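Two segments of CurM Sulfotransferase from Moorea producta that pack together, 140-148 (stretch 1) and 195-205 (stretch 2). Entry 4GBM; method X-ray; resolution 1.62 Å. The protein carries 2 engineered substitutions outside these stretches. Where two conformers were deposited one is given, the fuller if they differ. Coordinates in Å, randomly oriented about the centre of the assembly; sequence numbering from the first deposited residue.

Stretch 1 (140-148) YAMEPTILE
Stretch 2, residues 195-205: QVWAKSNQNIL

The most unusual feature of this contact is a pair of acceptors pressed together: Ala-141 O lies 2.9 Å from Asn-203 OD1, and no hydrogen bond joins them. A positive charge sits close by. Lys-199 NZ donates to Asn-203 OD1 at 3.1 Å within its own helix, and Lys-199 NZ is also 3.3 Å from Met-142 O.

Stretch 2 is helical throughout, with phi/psi near -63/-45. Stretch 1 starts with a 3-10 segment, 140-142, at -58/-40, -72/-11 and -78/-17 in turn. Glu-143, at -135/111, breaks it and takes the N-cap position. Helix 144-148 follows. Ile-146 N bonds to Glu-143 O at 2.9 Å, and Glu-148 N to Pro-144 O at 3.1 Å. The two helices run in roughly the same direction, at 38° (signed crossing -38°), with axes no closer than 10.3 Å. The tighter approach is made by the 3-10 segment. Ala-141 and Ser-200 set the register, with their CA atoms 4.7 Å apart.

Ala-141 is buried and its CA-to-CB bond points toward stretch 2. Its small side chain suits this close approach: Ala-141 CB is 3.9 Å from Ser-200 CB and 3.6 Å from Ile-204 CD1. Ala-141 O is 3.6 Å from Ser-200 CA. The CA-to-CB bond of Ile-204 (chi1 m, chi2 t) points sideways, and its CD1 rests against the methyl group.

The CA-to-CB bond of Met-142 points away from stretch 2, but three m rotamers (-63°, -62°, -77°) bring its end back. Met-142 SD lies 3.9 Å from Val-196 CG1 and, in the conformers given, a short 2.9 Å from Ser-200 OG; both Met-142 and Ser-200 have two deposited, as does Lys-199. Val-196 is t. Ser-200 is m, and Ser-200 OG donates to Val-196 O at 2.8 Å, so the buried hydroxyl is satisfied inside its own helix.

The CA-to-CB bond of Lys-199 points toward stretch 1, and the chain is extended (t, t, t) until chi4, which is p. Its length brings Lys-199 CE to 3.2 Å from Met-142 O. The CA-to-CB bond of Asn-203 also points toward stretch 1, with chi1 m and chi2 164°. Its amide oxygen suits the place by accepting from Lys-199, one turn back.

Pro-144, C-gamma exo, has no N-H to donate, which costs nothing in the first turn, where amides find no acceptor within the helix. Pro-144 CD is 3.7 Å from Asn-203 OD1. One turn on, the CA-to-CB bond of buried Leu-147 (m, t) points toward stretch 2, and Leu-147 CD1 is 3.8 Å from Asn-203 O.

The stretches bury 428 Å² together. No clear hydrogen bond crosses between them.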

# COMPACT_ATOMS: atom_id res chain seq x y z
N TYR A 140 -2.86 3.41 5.88
CA TYR A 140 -2.88 2.63 7.15
C TYR A 140 -1.90 3.21 8.17
O TYR A 140 -2.21 3.29 9.35
CB TYR A 140 -2.54 1.15 6.93
CG TYR A 140 -3.48 0.39 6.02
CD1 TYR A 140 -4.80 0.81 5.82
CD2 TYR A 140 -3.05 -0.77 5.37
CE1 TYR A 140 -5.66 0.08 4.98
CE2 TYR A 140 -3.89 -1.49 4.53
CZ TYR A 140 -5.20 -1.05 4.34
OH TYR A 140 -6.03 -1.76 3.51
N ALA A 141 -0.73 3.63 7.68
CA ALA A 141 0.34 4.12 8.55
C ALA A 141 0.06 5.49 9.15
O ALA A 141 0.75 5.92 10.06
CB ALA A 141 1.65 4.14 7.79
N MET A 142 -0.98 6.17 8.65
CA MET A 142 -1.33 7.49 9.16
C MET A 142 -2.08 7.44 10.49
O MET A 142 -2.16 8.45 11.19
CB MET A 142 -2.16 8.25 8.12
CG MET A 142 -1.41 8.52 6.83
SD MET A 142 0.05 9.55 7.09
CE MET A 142 -0.69 11.17 7.27
N GLU A 143 -2.61 6.27 10.84
CA GLU A 143 -3.38 6.12 12.07
C GLU A 143 -2.99 4.86 12.83
O GLU A 143 -3.27 3.75 12.37
CB GLU A 143 -4.89 6.08 11.77
CG GLU A 143 -5.49 7.38 11.23
CD GLU A 143 -5.50 8.52 12.24
OE1 GLU A 143 -5.61 9.69 11.80
OE2 GLU A 143 -5.39 8.26 13.46
N PRO A 144 -2.33 5.02 14.00
CA PRO A 144 -1.96 3.84 14.79
C PRO A 144 -3.13 2.88 15.07
O PRO A 144 -2.91 1.68 15.12
CB PRO A 144 -1.44 4.45 16.09
CG PRO A 144 -0.87 5.75 15.66
CD PRO A 144 -1.84 6.26 14.63
N THR A 145 -4.34 3.41 15.23
CA THR A 145 -5.50 2.55 15.48
C THR A 145 -5.87 1.66 14.29
O THR A 145 -6.44 0.58 14.49
CB THR A 145 -6.74 3.32 15.99
OG1 THR A 145 -7.15 4.29 15.02
CG2 THR A 145 -6.44 4.02 17.32
N ILE A 146 -5.55 2.09 13.07
CA ILE A 146 -5.80 1.26 11.89
C ILE A 146 -4.80 0.09 11.84
O ILE A 146 -5.19 -1.05 11.59
CB ILE A 146 -5.77 2.06 10.56
CG1 ILE A 146 -6.92 3.07 10.53
CG2 ILE A 146 -5.86 1.11 9.36
CD1 ILE A 146 -6.85 4.08 9.36
N LEU A 147 -3.52 0.38 12.10
CA LEU A 147 -2.50 -0.67 12.19
C LEU A 147 -2.89 -1.72 13.23
O LEU A 147 -2.78 -2.93 12.98
CB LEU A 147 -1.13 -0.07 12.51
CG LEU A 147 -0.56 0.92 11.48
CD1 LEU A 147 0.76 1.49 11.97
CD2 LEU A 147 -0.36 0.25 10.10
N GLU A 148 -3.38 -1.26 14.37
CA GLU A 148 -3.82 -2.15 15.45
C GLU A 148 -5.01 -3.02 15.04
O GLU A 148 -5.11 -4.16 15.48
CB GLU A 148 -4.12 -1.36 16.72
CG GLU A 148 -2.87 -0.84 17.42
CD GLU A 148 -3.18 -0.13 18.71
OE1 GLU A 148 -3.88 0.91 18.68
OE2 GLU A 148 -2.71 -0.60 19.77
N GLN A 195 5.87 16.00 7.29
CA GLN A 195 5.11 15.47 8.42
C GLN A 195 4.44 14.14 8.05
O GLN A 195 4.39 13.22 8.86
CB GLN A 195 4.08 16.49 8.91
CG GLN A 195 3.22 16.01 10.07
CD GLN A 195 2.27 17.08 10.56
OE1 GLN A 195 2.69 18.08 11.15
NE2 GLN A 195 0.97 16.87 10.35
N VAL A 196 3.93 14.03 6.82
CA VAL A 196 3.31 12.78 6.38
C VAL A 196 4.35 11.64 6.36
O VAL A 196 4.10 10.55 6.88
CB VAL A 196 2.60 12.92 5.01
CG1 VAL A 196 2.19 11.57 4.47
CG2 VAL A 196 1.38 13.81 5.16
N TRP A 197 5.53 11.91 5.81
CA TRP A 197 6.60 10.91 5.78
C TRP A 197 7.05 10.54 7.19
O TRP A 197 7.20 9.36 7.51
CB TRP A 197 7.78 11.40 4.93
CG TRP A 197 8.87 10.37 4.79
CD1 TRP A 197 8.96 9.41 3.81
CD2 TRP A 197 10.01 10.18 5.64
NE1 TRP A 197 10.08 8.64 4.01
CE2 TRP A 197 10.74 9.09 5.12
CE3 TRP A 197 10.48 10.83 6.80
CZ2 TRP A 197 11.93 8.62 5.72
CZ3 TRP A 197 11.65 10.37 7.39
CH2 TRP A 197 12.37 9.28 6.84
N ALA A 198 7.24 11.55 8.04
CA ALA A 198 7.73 11.34 9.41
C ALA A 198 6.72 10.58 10.27
O ALA A 198 7.08 9.61 10.95
CB ALA A 198 8.10 12.68 10.07
N LYS A 199 5.46 11.01 10.22
CA LYS A 199 4.41 10.38 11.03
C LYS A 199 4.13 8.94 10.59
O LYS A 199 4.03 8.04 11.44
CB LYS A 199 3.12 11.22 11.03
CG LYS A 199 1.95 10.57 11.74
CD LYS A 199 0.80 11.55 11.98
CE LYS A 199 -0.47 10.82 12.40
NZ LYS A 199 -0.30 9.89 13.56
N SER A 200 4.01 8.73 9.28
CA SER A 200 3.77 7.39 8.74
C SER A 200 4.88 6.44 9.16
O SER A 200 4.62 5.34 9.66
CB SER A 200 3.67 7.43 7.21
OG SER A 200 2.60 8.24 6.79
N ASN A 201 6.12 6.87 8.97
CA ASN A 201 7.25 6.01 9.31
C ASN A 201 7.39 5.78 10.80
O ASN A 201 7.61 4.65 11.23
CB ASN A 201 8.54 6.51 8.67
CG ASN A 201 8.62 6.12 7.22
OD1 ASN A 201 8.76 4.94 6.91
ND2 ASN A 201 8.49 7.10 6.32
N GLN A 202 7.22 6.83 11.61
CA GLN A 202 7.27 6.64 13.05
C GLN A 202 6.15 5.70 13.54
O GLN A 202 6.39 4.84 14.40
CB GLN A 202 7.23 7.97 13.81
CG GLN A 202 7.62 7.82 15.29
CD GLN A 202 9.02 7.25 15.45
OE1 GLN A 202 10.00 7.85 14.99
NE2 GLN A 202 9.12 6.10 16.10
N ASN A 203 4.95 5.85 12.98
CA ASN A 203 3.83 4.98 13.35
C ASN A 203 4.14 3.52 13.01
O ASN A 203 3.86 2.62 13.81
CB ASN A 203 2.53 5.41 12.67
CG ASN A 203 1.93 6.70 13.25
OD1 ASN A 203 1.06 7.31 12.61
ND2 ASN A 203 2.39 7.11 14.42
N ILE A 204 4.71 3.28 11.84
CA ILE A 204 5.08 1.91 11.45
C ILE A 204 6.17 1.35 12.36
O ILE A 204 6.06 0.22 12.85
CB ILE A 204 5.53 1.82 9.98
CG1 ILE A 204 4.38 2.19 9.05
CG2 ILE A 204 5.98 0.39 9.67
CD1 ILE A 204 4.82 2.54 7.63
N LEU A 205 7.21 2.15 12.61
CA LEU A 205 8.28 1.74 13.51
C LEU A 205 7.74 1.36 14.89
O LEU A 205 8.11 0.31 15.44
CB LEU A 205 9.34 2.84 13.62
CG LEU A 205 10.18 3.03 12.35
CD1 LEU A 205 10.89 4.38 12.37
CD2 LEU A 205 11.17 1.88 12.22